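Local atomic coordinates of putative glyoxalase superfamily protein (Ralstonia eutropha, PDB entry 3IUZ), a protein that is probably an iron(II)-dependent dioxygenase of the glyoxalase superfamily that converts 2-oxoadipate to 2-hydroxyglutarate. Residues L179-L182 against D183-G186; R105-P109 against L110-L114; V190-G193 against A194-I197; I45-A48 against L49-L53; T19-L22 against L23-S27. All coordinates share one frame; numbering follows the deposited sequence. Where two conformers were deposited one is given.

Interaction 1 (L179-L182 against D183-G186)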
loop_
_atom_site.group_PDB
_atom_site.type_symbol
_atom_site.label_atom_id
_atom_site.label_comp_id
_atom_site.label_asym_id
_atom_site.label_seq_id
_atom_site.Cartn_x
_atom_site.Cartn_y
_atom_site.Cartn_z
ATOM N N LEU A 179 -18.896 3.705 1.629
ATOM C CA LEU A 179 -17.938 4.194 2.608
ATOM C C LEU A 179 -18.604 4.984 3.754
ATOM O O LEU A 179 -18.351 4.751 4.926
ATOM C CB LEU A 179 -16.952 5.092 1.872
ATOM C CG LEU A 179 -15.548 5.188 2.408
ATOM C CD1 LEU A 179 -15.083 3.797 2.826
ATOM C CD2 LEU A 179 -14.664 5.867 1.297
ATOM N N TRP A 180 -19.483 5.929 3.399
ATOM C CA TRP A 180 -20.138 6.772 4.378
ATOM C C TRP A 180 -21.320 6.107 5.092
ATOM O O TRP A 180 -21.584 6.467 6.250
ATOM C CB TRP A 180 -20.427 8.153 3.743
ATOM C CG TRP A 180 -19.116 8.791 3.516
ATOM C CD1 TRP A 180 -18.388 8.845 2.349
ATOM C CD2 TRP A 180 -18.245 9.284 4.541
ATOM N NE1 TRP A 180 -17.169 9.401 2.591
ATOM C CE2 TRP A 180 -17.051 9.673 3.923
ATOM C CE3 TRP A 180 -18.369 9.437 5.926
ATOM C CZ2 TRP A 180 -15.975 10.209 4.646
ATOM C CZ3 TRP A 180 -17.296 9.960 6.640
ATOM C CH2 TRP A 180 -16.127 10.384 5.972
ATOM N N GLN A 181 -21.989 5.121 4.467
ATOM C CA GLN A 181 -22.918 4.230 5.189
ATOM C C GLN A 181 -22.153 3.453 6.274
ATOM O O GLN A 181 -22.640 3.284 7.399
ATOM C CB GLN A 181 -23.612 3.225 4.237
ATOM C CG GLN A 181 -24.605 3.995 3.303
ATOM C CD GLN A 181 -25.352 3.118 2.351
ATOM O OE1 GLN A 181 -25.260 1.877 2.422
ATOM N NE2 GLN A 181 -26.092 3.753 1.443
ATOM N N LEU A 182 -20.965 2.979 5.905
ATOM C CA LEU A 182 -20.119 2.183 6.782
ATOM C C LEU A 182 -19.679 3.047 7.952
ATOM O O LEU A 182 -19.746 2.596 9.077
ATOM C CB LEU A 182 -18.892 1.644 6.043
ATOM C CG LEU A 182 -17.891 0.807 6.854
ATOM C CD1 LEU A 182 -18.545 -0.409 7.511
ATOM C CD2 LEU A 182 -16.708 0.383 5.956
ATOM N N ASP A 183 -19.231 4.259 7.656
ATOM C CA ASP A 183 -18.821 5.180 8.729
ATOM C C ASP A 183 -19.984 5.429 9.683
ATOM O O ASP A 183 -19.808 5.446 10.882
ATOM C CB ASP A 183 -18.292 6.497 8.166
ATOM C CG ASP A 183 -18.127 7.530 9.253
ATOM O OD1 ASP A 183 -17.110 7.471 9.961
ATOM O OD2 ASP A 183 -19.030 8.367 9.417
ATOM N N ARG A 184 -21.190 5.612 9.150
ATOM C CA ARG A 184 -22.343 5.857 9.998
ATOM C C ARG A 184 -22.715 4.661 10.875
ATOM O O ARG A 184 -22.918 4.804 12.067
ATOM C CB ARG A 184 -23.547 6.221 9.166
ATOM C CG ARG A 184 -24.768 6.598 9.997
ATOM C CD ARG A 184 -25.984 6.792 9.088
ATOM N NE ARG A 184 -26.317 5.529 8.446
ATOM C CZ ARG A 184 -26.725 5.368 7.186
ATOM N NH1 ARG A 184 -26.809 6.379 6.346
ATOM N NH2 ARG A 184 -27.015 4.137 6.744
ATOM N N ASP A 185 -22.901 3.508 10.274
ATOM C CA ASP A 185 -23.456 2.362 11.023
ATOM C C ASP A 185 -22.400 1.464 11.648
ATOM O O ASP A 185 -22.735 0.640 12.506
ATOM C CB ASP A 185 -24.309 1.501 10.116
ATOM C CG ASP A 185 -25.481 2.255 9.524
ATOM O OD1 ASP A 185 -26.000 3.166 10.182
ATOM O OD2 ASP A 185 -25.933 1.888 8.436
ATOM N N GLY A 186 -21.152 1.581 11.184
ATOM C CA GLY A 186 -20.089 0.657 11.591
ATOM C C GLY A 186 -20.101 -0.717 10.920
ATOM O O GLY A 186 -19.203 -1.539 11.176
HETATM O O HOH W 1 -21.175 8.798 7.701
#
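Trp180 and Asp183 meet on the outer side of helix 173-185, three residues apart. The carboxylate of Asp183 comes to the edge of the six-membered ring, not over its face. OD2 lies 3.6 Å from Trp180 CZ3, close to the ring plane, and the two planes are turned 61° apart. Asp183 sends CG anti to its own N (chi1 169°), back along the helix toward the ring. One water ties the pair to the backbone. It donates to Asp183 OD2 and to Trp180 O, which also accepts the amide of Arg184 at 3.0 Å.

The next side chains form a separate charged pair. Arg184 bends at chi3 and grips Asp185 side-on. NE reaches Asp185 OD1 at 2.9 Å, almost straight and in the guanidinium plane, though from above the carboxylate plane. NH2 reaches Asp185 OD2 at 3.0 Å. One guanidinium face lies over Gln181 CA.

Leu182 points inward, where it packs on Leu110, Ile45 and Leu196. Its CD1 also touches Gly186 C at 3.8 Å. Gly186 has positive phi, and its N still bonds to Leu182 O at 2.7 Å. Together these features mark the C-terminal end of an amphipathic helix, just before the short strand 187-188.

Interaction 2 (R105-P109 against L110-L114)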
loop_
_atom_site.group_PDB
_atom_site.type_symbol
_atom_site.label_atom_id
_atom_site.label_comp_id
_atom_site.label_asym_id
_atom_site.label_seq_id
_atom_site.Cartn_x
_atom_site.Cartn_y
_atom_site.Cartn_z
ATOM N N ARG A 105 -9.576 10.452 2.740
ATOM C CA ARG A 105 -11.001 10.406 2.430
ATOM C C ARG A 105 -11.563 8.972 2.304
ATOM O O ARG A 105 -12.780 8.799 2.359
ATOM C CB ARG A 105 -11.311 11.174 1.164
ATOM C CG ARG A 105 -10.898 10.433 -0.140
ATOM C CD ARG A 105 -10.946 11.278 -1.392
ATOM N NE ARG A 105 -10.343 10.569 -2.526
ATOM C CZ ARG A 105 -10.736 10.648 -3.799
ATOM N NH1 ARG A 105 -11.746 11.422 -4.189
ATOM N NH2 ARG A 105 -10.065 9.978 -4.716
ATOM N N ILE A 106 -10.667 7.974 2.161
ATOM C CA ILE A 106 -11.005 6.571 2.147
ATOM C C ILE A 106 -10.696 5.938 3.507
ATOM O O ILE A 106 -11.541 5.253 4.101
ATOM C CB ILE A 106 -10.216 5.793 1.037
ATOM C CG1 ILE A 106 -10.519 6.308 -0.374
ATOM C CG2 ILE A 106 -10.466 4.285 1.151
ATOM C CD1 ILE A 106 -9.526 5.745 -1.516
ATOM N N LEU A 107 -9.480 6.142 4.017
ATOM C CA LEU A 107 -9.063 5.426 5.213
ATOM C C LEU A 107 -9.837 5.877 6.455
ATOM O O LEU A 107 -10.058 5.081 7.360
ATOM C CB LEU A 107 -7.559 5.652 5.492
ATOM C CG LEU A 107 -6.635 5.208 4.349
ATOM C CD1 LEU A 107 -5.168 5.459 4.561
ATOM C CD2 LEU A 107 -6.864 3.718 4.059
ATOM N N ARG A 108 -10.197 7.166 6.509
ATOM C CA ARG A 108 -10.852 7.733 7.694
ATOM C C ARG A 108 -12.224 7.079 7.883
ATOM O O ARG A 108 -12.464 6.521 8.926
ATOM C CB ARG A 108 -10.914 9.254 7.614
ATOM C CG ARG A 108 -9.555 9.905 7.721
ATOM C CD ARG A 108 -8.957 9.903 9.114
ATOM N NE ARG A 108 -9.622 10.884 9.941
ATOM C CZ ARG A 108 -10.220 10.672 11.099
ATOM N NH1 ARG A 108 -10.258 9.472 11.666
ATOM N NH2 ARG A 108 -10.831 11.698 11.697
ATOM N N PRO A 109 -13.086 7.061 6.857
ATOM C CA PRO A 109 -14.367 6.378 7.078
ATOM C C PRO A 109 -14.250 4.840 7.248
ATOM O O PRO A 109 -15.120 4.203 7.837
ATOM C CB PRO A 109 -15.163 6.743 5.826
ATOM C CG PRO A 109 -14.103 7.144 4.807
ATOM C CD PRO A 109 -13.083 7.816 5.584
ATOM N N LEU A 110 -13.187 4.222 6.745
ATOM C CA LEU A 110 -12.892 2.817 7.071
ATOM C C LEU A 110 -12.563 2.559 8.547
ATOM O O LEU A 110 -12.622 1.419 8.984
ATOM C CB LEU A 110 -11.749 2.273 6.262
ATOM C CG LEU A 110 -12.061 1.957 4.790
ATOM C CD1 LEU A 110 -10.730 1.564 4.034
ATOM C CD2 LEU A 110 -13.178 0.895 4.571
ATOM N N GLY A 111 -12.198 3.612 9.283
ATOM C CA GLY A 111 -11.901 3.489 10.702
ATOM C C GLY A 111 -10.456 3.797 11.085
ATOM O O GLY A 111 -10.082 3.594 12.219
ATOM N N TYR A 112 -9.621 4.243 10.141
ATOM C CA TYR A 112 -8.245 4.626 10.462
ATOM C C TYR A 112 -8.160 6.049 11.071
ATOM O O TYR A 112 -8.983 6.924 10.795
ATOM C CB TYR A 112 -7.321 4.556 9.227
ATOM C CG TYR A 112 -7.108 3.144 8.743
ATOM C CD1 TYR A 112 -8.010 2.556 7.866
ATOM C CD2 TYR A 112 -5.991 2.399 9.151
ATOM C CE1 TYR A 112 -7.814 1.257 7.404
ATOM C CE2 TYR A 112 -5.813 1.103 8.732
ATOM C CZ TYR A 112 -6.717 0.540 7.852
ATOM O OH TYR A 112 -6.546 -0.749 7.415
ATOM N N ARG A 113 -7.092 6.250 11.860
ATOM C CA ARG A 113 -6.732 7.523 12.432
ATOM C C ARG A 113 -5.266 7.748 12.212
ATOM O O ARG A 113 -4.479 6.812 12.233
ATOM C CB ARG A 113 -6.938 7.512 13.938
ATOM C CG ARG A 113 -8.377 7.347 14.334
ATOM C CD ARG A 113 -8.474 7.215 15.849
ATOM N NE ARG A 113 -9.866 7.108 16.257
ATOM C CZ ARG A 113 -10.283 6.523 17.383
ATOM N NH1 ARG A 113 -9.411 5.955 18.219
ATOM N NH2 ARG A 113 -11.590 6.488 17.671
ATOM N N LEU A 114 -4.889 9.003 12.033
ATOM C CA LEU A 114 -3.491 9.393 11.970
ATOM C C LEU A 114 -2.775 8.868 13.190
ATOM O O LEU A 114 -3.231 9.058 14.322
ATOM C CB LEU A 114 -3.375 10.922 11.903
ATOM C CG LEU A 114 -1.971 11.489 11.822
ATOM C CD1 LEU A 114 -1.325 11.136 10.474
ATOM C CD2 LEU A 114 -2.071 13.004 12.110
HETATM O O HOH W 2 -11.071 9.654 14.960
#
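Leu107 and Tyr112 pack across a Schellman motif, which ends helix 101-110 and leads into strand 112-120. Tyr112 N bonds to Leu107 O at 2.9 Å, and Gly111 N bonds to Arg108 O. Gly111 has positive phi (116°), where a side chain would be jammed against the carbonyl oxygen of Leu110.

The inner side is tight. Leu107 CB lies 3.9 Å from Tyr112 CB, and Leu107 O sits at the edge of the tyrosine ring, in its plane. With CG anti to the carbonyl carbon (chi1 -68°), the ring is directed inward. There the Tyr112 hydroxyl hydrogen-bonds to Asn50 ND2, and the ring packs edge-to-face with His132 and Phe142. Ile106 and Leu110 run side by side, with CG2 of Ile106 4.0 Å from CD1 of Leu110.

The outer side is looser and polar. Arg108 and Arg113 are exposed and cross at about a right angle. A water bridges Arg108 NH1 and Arg113 NE through two weak bonds. Arg113 NE also bonds to a hexaethylene glycol, probably from the crystallisation liquor. Arg108 starts away from the strand, but bends at chi2 and chi3 bring its end to it. Its NH1 donates to Tyr112 O at 3.0 Å, in both the guanidinium and the carbonyl plane.

Interaction 3 (V190-G193 against A194-I197)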
loop_
_atom_site.group_PDB
_atom_site.type_symbol
_atom_site.label_atom_id
_atom_site.label_comp_id
_atom_site.label_asym_id
_atom_site.label_seq_id
_atom_site.Cartn_x
_atom_site.Cartn_y
_atom_site.Cartn_z
ATOM N N VAL A 190 -22.609 -8.140 4.188
ATOM C CA VAL A 190 -21.398 -8.740 3.683
ATOM C C VAL A 190 -21.313 -8.460 2.161
ATOM O O VAL A 190 -20.250 -8.125 1.671
ATOM C CB VAL A 190 -21.263 -10.241 4.047
ATOM C CG1 VAL A 190 -20.031 -10.854 3.354
ATOM C CG2 VAL A 190 -21.178 -10.451 5.590
ATOM N N ALA A 191 -22.440 -8.544 1.432
ATOM C CA ALA A 191 -22.421 -8.255 -0.008
ATOM C C ALA A 191 -21.946 -6.826 -0.273
ATOM O O ALA A 191 -21.139 -6.592 -1.155
ATOM C CB ALA A 191 -23.824 -8.468 -0.613
ATOM N N ASP A 192 -22.468 -5.860 0.475
ATOM C CA ASP A 192 -22.110 -4.463 0.250
ATOM C C ASP A 192 -20.657 -4.195 0.633
ATOM O O ASP A 192 -19.986 -3.398 0.001
ATOM C CB ASP A 192 -23.018 -3.483 1.012
ATOM C CG ASP A 192 -24.414 -3.338 0.407
ATOM O OD1 ASP A 192 -24.699 -3.940 -0.649
ATOM O OD2 ASP A 192 -25.217 -2.593 1.022
ATOM N N GLY A 193 -20.176 -4.843 1.676
ATOM C CA GLY A 193 -18.765 -4.751 2.028
ATOM C C GLY A 193 -17.825 -5.314 0.973
ATOM O O GLY A 193 -16.768 -4.740 0.718
ATOM N N ALA A 194 -18.214 -6.450 0.406
ATOM C CA ALA A 194 -17.481 -7.083 -0.678
ATOM C C ALA A 194 -17.496 -6.147 -1.888
ATOM O O ALA A 194 -16.467 -6.002 -2.561
ATOM C CB ALA A 194 -18.104 -8.454 -1.059
ATOM N N GLU A 195 -18.645 -5.506 -2.144
ATOM C CA GLU A 195 -18.740 -4.564 -3.262
ATOM C C GLU A 195 -17.837 -3.374 -3.011
ATOM O O GLU A 195 -17.063 -2.977 -3.901
ATOM C CB GLU A 195 -20.180 -4.101 -3.472
ATOM C CG GLU A 195 -20.337 -3.082 -4.590
ATOM C CD GLU A 195 -21.770 -2.587 -4.735
ATOM O OE1 GLU A 195 -22.698 -3.038 -3.984
ATOM O OE2 GLU A 195 -21.969 -1.743 -5.616
ATOM N N LEU A 196 -17.877 -2.821 -1.797
ATOM C CA LEU A 196 -16.980 -1.673 -1.462
ATOM C C LEU A 196 -15.514 -1.994 -1.675
ATOM O O LEU A 196 -14.749 -1.202 -2.271
ATOM C CB LEU A 196 -17.211 -1.201 -0.017
ATOM C CG LEU A 196 -16.315 -0.105 0.492
ATOM C CD1 LEU A 196 -16.427 1.132 -0.390
ATOM C CD2 LEU A 196 -16.624 0.218 2.019
ATOM N N ILE A 197 -15.092 -3.162 -1.197
ATOM C CA ILE A 197 -13.684 -3.554 -1.367
ATOM C C ILE A 197 -13.319 -3.556 -2.861
ATOM O O ILE A 197 -12.281 -3.027 -3.264
ATOM C CB ILE A 197 -13.395 -4.917 -0.711
ATOM C CG1 ILE A 197 -13.479 -4.790 0.793
ATOM C CG2 ILE A 197 -12.044 -5.506 -1.193
ATOM C CD1 ILE A 197 -13.641 -6.189 1.512
HETATM O O HOH W 3 -23.698 -5.169 -2.805
#
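Asp192 and Glu195 stand side by side at the partly exposed edge of helix 190-200, beside Leu178, and point the same way. Their contact is one of like charges. Asp192 OD1 and Glu195 OE1 are 4.0 Å apart, and the carboxylate planes are turned 74° against each other. Glu195 CG lies anti to the backbone N (chi1 178°), and the chain is extended from there to a carboxylate beside that of Asp192.

Water eases this pairing. One molecule donates to Asp192 OD1 at 2.7 Å and to Glu195 OE1 at 2.6 Å, and so links both acids. Outside the pair, Arg174 of helix 173-185 meets Glu195 OE2 in a salt bridge. That positive charge would probably keep Glu195 ionised.

The backbone bonds are regular. Amides 194 to 197 each bond four residues back, from Ala194 N to Val190 O through to Ile197 N to Gly193 O at 3.0 Å.

The buried face is packed by aliphatic groups. Ile197 CG1, anti to the carbonyl carbon (chi1 -69°), lies 3.3 Å from Gly193 O. The side chain goes on to Ile45 and Val52 of helix 42-60. Gly193 has no side chain, and its CA packs directly on Ile45. Leu196 meets Leu178. This is an amphipathic helix in its first turns, with a water-bridged acidic pair on its partly exposed side and a glycine at a close helix-helix contact.

Interaction 4 (I45-A48 against L49-L53)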
loop_
_atom_site.group_PDB
_atom_site.type_symbol
_atom_site.label_atom_id
_atom_site.label_comp_id
_atom_site.label_asym_id
_atom_site.label_seq_id
_atom_site.Cartn_x
_atom_site.Cartn_y
_atom_site.Cartn_z
ATOM N N ILE A 45 -13.990 -5.285 7.202
ATOM C CA ILE A 45 -13.855 -4.792 5.861
ATOM C C ILE A 45 -12.444 -4.255 5.647
ATOM O O ILE A 45 -11.818 -4.496 4.584
ATOM C CB ILE A 45 -14.940 -3.736 5.529
ATOM C CG1 ILE A 45 -16.288 -4.441 5.391
ATOM C CG2 ILE A 45 -14.612 -2.937 4.249
ATOM C CD1 ILE A 45 -17.535 -3.467 5.601
ATOM N N ALA A 46 -11.946 -3.512 6.634
ATOM C CA ALA A 46 -10.615 -2.924 6.515
ATOM C C ALA A 46 -9.542 -4.002 6.391
ATOM O O ALA A 46 -8.619 -3.888 5.562
ATOM C CB ALA A 46 -10.316 -1.999 7.690
ATOM N N GLN A 47 -9.657 -5.034 7.214
ATOM C CA GLN A 47 -8.740 -6.167 7.192
ATOM C C GLN A 47 -8.828 -6.924 5.845
ATOM O O GLN A 47 -7.763 -7.194 5.222
ATOM C CB GLN A 47 -9.007 -7.091 8.369
ATOM C CG GLN A 47 -8.205 -8.382 8.389
ATOM C CD GLN A 47 -6.763 -8.170 8.572
ATOM O OE1 GLN A 47 -6.322 -7.141 9.089
ATOM N NE2 GLN A 47 -5.977 -9.173 8.158
ATOM N N ALA A 48 -10.055 -7.161 5.357
ATOM C CA ALA A 48 -10.231 -7.850 4.051
ATOM C C ALA A 48 -9.689 -7.016 2.926
ATOM O O ALA A 48 -8.947 -7.577 2.076
ATOM C CB ALA A 48 -11.628 -8.259 3.775
ATOM N N LEU A 49 -9.975 -5.709 2.915
ATOM C CA LEU A 49 -9.386 -4.835 1.869
ATOM C C LEU A 49 -7.848 -4.984 1.856
ATOM O O LEU A 49 -7.243 -5.139 0.782
ATOM C CB LEU A 49 -9.748 -3.373 2.039
ATOM C CG LEU A 49 -9.033 -2.338 1.182
ATOM C CD1 LEU A 49 -9.383 -2.552 -0.312
ATOM C CD2 LEU A 49 -9.312 -0.895 1.641
ATOM N N ASN A 50 -7.244 -4.914 3.047
ATOM C CA ASN A 50 -5.809 -4.988 3.171
ATOM C C ASN A 50 -5.254 -6.271 2.591
ATOM O O ASN A 50 -4.214 -6.245 1.971
ATOM C CB ASN A 50 -5.350 -4.875 4.624
ATOM C CG ASN A 50 -5.448 -3.457 5.145
ATOM O OD1 ASN A 50 -5.747 -2.555 4.365
ATOM N ND2 ASN A 50 -5.285 -3.264 6.489
HETATM N N MSE A 51 -5.952 -7.373 2.835
HETATM C CA MSE A 51 -5.525 -8.638 2.361
HETATM C C MSE A 51 -5.619 -8.715 0.817
HETATM O O MSE A 51 -4.788 -9.374 0.185
HETATM C CB MSE A 51 -6.338 -9.745 3.062
HETATM C CG MSE A 51 -5.996 -9.899 4.612
HETATM SE SE MSE A 51 -7.150 -11.116 5.449
HETATM C CE MSE A 51 -6.252 -12.793 5.066
ATOM N N VAL A 52 -6.660 -8.096 0.234
ATOM C CA VAL A 52 -6.834 -8.083 -1.201
ATOM C C VAL A 52 -5.700 -7.282 -1.793
ATOM O O VAL A 52 -5.083 -7.715 -2.793
ATOM C CB VAL A 52 -8.220 -7.558 -1.613
ATOM C CG1 VAL A 52 -8.290 -7.373 -3.136
ATOM C CG2 VAL A 52 -9.306 -8.504 -1.063
ATOM N N LEU A 53 -5.343 -6.175 -1.125
ATOM C CA LEU A 53 -4.295 -5.300 -1.619
ATOM C C LEU A 53 -2.912 -5.988 -1.518
ATOM O O LEU A 53 -2.079 -5.874 -2.406
ATOM C CB LEU A 53 -4.310 -3.933 -0.885
ATOM C CG LEU A 53 -5.500 -3.011 -1.220
ATOM C CD1 LEU A 53 -5.481 -1.748 -0.309
ATOM C CD2 LEU A 53 -5.502 -2.642 -2.728
HETATM O O HOH W 4 -7.995 -1.372 5.097
#
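Residues 45-48 and 49-53 form one unbroken run of alpha helix in the first half of helix 42-60. Leu49, Asn50, Met51 and Val52 each bond four residues back, with Leu49 N to Ile45 O the shortest at 2.8 Å. The helix is buried all round here, among helices 4-14, 101-110 and 190-200.

Asn50 folds its amide back over the preceding turn. Its CG stands 3.2 Å from Ala46 O, the oxygen that accepts its own amide hydrogen. OD1 and Ala46 O are both acceptors, and one water settles the pair by donating to each at 2.6 Å. ND2 bonds to Tyr112 OH, so both ends of the amide are engaged and its rotation is fixed.

Ala48 presents only a methyl group to Leu9 and Ile197 of the neighbouring helices. Val52 CG2 lies 3.3 Å from Ala48 O.

Gln47 and Met51, a selenomethionine, meet on another side. Gln47 bends at chi2 (66°), which swings its amide toward the next turn. Met51 CG passes 3.3 Å from Gln47 O. Beyond it, the amide nitrogen NE2 of Gln47 rests 3.5 Å from the selenium atom of Met51.

Interaction 5 (T19-L22 against L23-S27)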
loop_
_atom_site.group_PDB
_atom_site.type_symbol
_atom_site.label_atom_id
_atom_site.label_comp_id
_atom_site.label_asym_id
_atom_site.label_seq_id
_atom_site.Cartn_x
_atom_site.Cartn_y
_atom_site.Cartn_z
ATOM N N THR A 19 -8.307 -17.099 -2.451
ATOM C CA THR A 19 -8.709 -16.827 -1.064
ATOM C C THR A 19 -8.213 -17.881 -0.117
ATOM O O THR A 19 -7.709 -17.566 0.957
ATOM C CB THR A 19 -10.239 -16.689 -0.979
ATOM O OG1 THR A 19 -10.585 -15.492 -1.693
ATOM C CG2 THR A 19 -10.762 -16.659 0.476
ATOM N N ARG A 20 -8.376 -19.139 -0.513
ATOM C CA ARG A 20 -7.836 -20.247 0.251
ATOM C C ARG A 20 -6.353 -20.065 0.513
ATOM O O ARG A 20 -5.942 -20.218 1.627
ATOM C CB ARG A 20 -8.129 -21.606 -0.438
ATOM C CG ARG A 20 -9.462 -22.200 0.004
ATOM C CD ARG A 20 -9.670 -23.689 -0.424
ATOM N NE ARG A 20 -10.062 -23.816 -1.838
ATOM C CZ ARG A 20 -9.240 -24.100 -2.863
ATOM N NH1 ARG A 20 -7.933 -24.315 -2.685
ATOM N NH2 ARG A 20 -9.734 -24.171 -4.095
ATOM N N HIS A 21 -5.573 -19.727 -0.501
ATOM C CA HIS A 21 -4.123 -19.544 -0.315
ATOM C C HIS A 21 -3.862 -18.367 0.634
ATOM O O HIS A 21 -3.064 -18.460 1.570
ATOM C CB HIS A 21 -3.457 -19.257 -1.666
ATOM C CG HIS A 21 -2.027 -18.799 -1.573
ATOM N ND1 HIS A 21 -0.990 -19.634 -1.192
ATOM C CD2 HIS A 21 -1.449 -17.610 -1.883
ATOM C CE1 HIS A 21 0.149 -18.963 -1.216
ATOM N NE2 HIS A 21 -0.096 -17.742 -1.657
ATOM N N LEU A 22 -4.562 -17.265 0.391
ATOM C CA LEU A 22 -4.362 -16.075 1.182
ATOM C C LEU A 22 -4.702 -16.322 2.680
ATOM O O LEU A 22 -3.974 -15.857 3.573
ATOM C CB LEU A 22 -5.173 -14.915 0.584
ATOM C CG LEU A 22 -4.615 -13.531 0.908
ATOM C CD1 LEU A 22 -3.153 -13.391 0.469
ATOM C CD2 LEU A 22 -5.505 -12.466 0.283
ATOM N N LEU A 23 -5.773 -17.074 2.947
ATOM C CA LEU A 23 -6.196 -17.298 4.329
ATOM C C LEU A 23 -5.225 -18.258 5.010
ATOM O O LEU A 23 -5.023 -18.195 6.210
ATOM C CB LEU A 23 -7.643 -17.808 4.435
ATOM C CG LEU A 23 -8.790 -16.832 4.110
ATOM C CD1 LEU A 23 -10.114 -17.566 3.998
ATOM C CD2 LEU A 23 -8.916 -15.711 5.137
ATOM N N SER A 24 -4.597 -19.160 4.264
ATOM C CA SER A 24 -3.630 -20.008 4.923
ATOM C C SER A 24 -2.309 -19.265 5.147
ATOM O O SER A 24 -1.563 -19.630 6.022
ATOM C CB SER A 24 -3.403 -21.289 4.145
ATOM O OG SER A 24 -2.578 -21.003 3.048
ATOM N N LEU A 25 -2.056 -18.197 4.401
ATOM C CA LEU A 25 -0.765 -17.494 4.458
ATOM C C LEU A 25 -0.755 -16.338 5.490
ATOM O O LEU A 25 0.166 -16.238 6.293
ATOM C CB LEU A 25 -0.429 -16.913 3.087
ATOM C CG LEU A 25 0.824 -16.066 2.972
ATOM C CD1 LEU A 25 2.082 -16.898 3.262
ATOM C CD2 LEU A 25 0.827 -15.366 1.562
ATOM N N VAL A 26 -1.767 -15.477 5.418
ATOM C CA VAL A 26 -1.784 -14.203 6.120
ATOM C C VAL A 26 -2.656 -14.287 7.377
ATOM O O VAL A 26 -3.863 -14.567 7.280
ATOM C CB VAL A 26 -2.326 -13.100 5.242
ATOM C CG1 VAL A 26 -2.300 -11.737 5.988
ATOM C CG2 VAL A 26 -1.503 -13.020 3.949
ATOM N N SER A 27 -2.054 -14.052 8.545
ATOM C CA SER A 27 -2.819 -14.087 9.798
ATOM C C SER A 27 -3.869 -13.036 9.828
ATOM O O SER A 27 -3.652 -11.885 9.397
ATOM C CB SER A 27 -1.942 -13.872 11.011
ATOM O OG SER A 27 -1.059 -14.949 11.125
#
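Leu23 lies against Thr19, one turn back on helix 16-25, and can be followed outward atom by atom. Its CB sits 3.5 Å from Thr19 O, the carbonyl that accepts the Leu23 amide at 2.8 Å. CG stays over the same oxygen at 3.4 Å, because it leaves CB anti to the carbonyl carbon and beside the backbone N (chi1 -71°). From CG one branch, CD1, runs on to the methyl of Thr19 and touches CG2 at 3.7 Å. The other branch, CD2, reaches the selenomethionine Met51 of helix 42-60. The two side chains of the pair run alongside each other, pointing the same way. Thr19 offers its methyl to Leu23 and turns its hydroxyl back to Gly15 O, so its apolar and polar arms have separate partners.

Further on, the helix ends. Leu25 N makes two weak bonds, to His21 O and to Leu22 O. Val26 N makes a straight one to Leu22 O at 2.9 Å, although Val26 itself has left helical backbone angles. Ser24 OG, held between the backbone N and the carbonyl carbon, donates to His21 O at 3.0 Å. On the inner side Leu22 CD1 meets Val26 CG2 at 3.9 Å, and both residues pack on helix 42-60. Leu25 CD2 only grazes the His21 ring, 4.1 Å from NE2.

The side chains meet through apolar groups, while hydroxyls and amides turn to backbone carbonyls. The serine hydroxyl gives His21 O a second donor where its amide bond is weak, so this last turn is held partly by a side chain.

In the fold
Helix 42-60 joins the set. Interaction 4, wholly buried on it, touches each of the other four. Interaction 2 is also buried and carries the chain from the helical layer into the mixed sheet; it is tied to interaction 4 by a side-chain hydrogen bond. Interactions 1, 3 and 5 are partly buried, with one face on neighbouring helices. Interactions 1 and 3 pack together through leucines. Interaction 5 lies apart, about 27 Å from interaction 1 between centres, and reaches helix 42-60 through apolar side chains. Chemistry follows place: bridging waters meet charged groups in interactions 1, 2 and 3, but a carbonyl and a side-chain amide inside interaction 4.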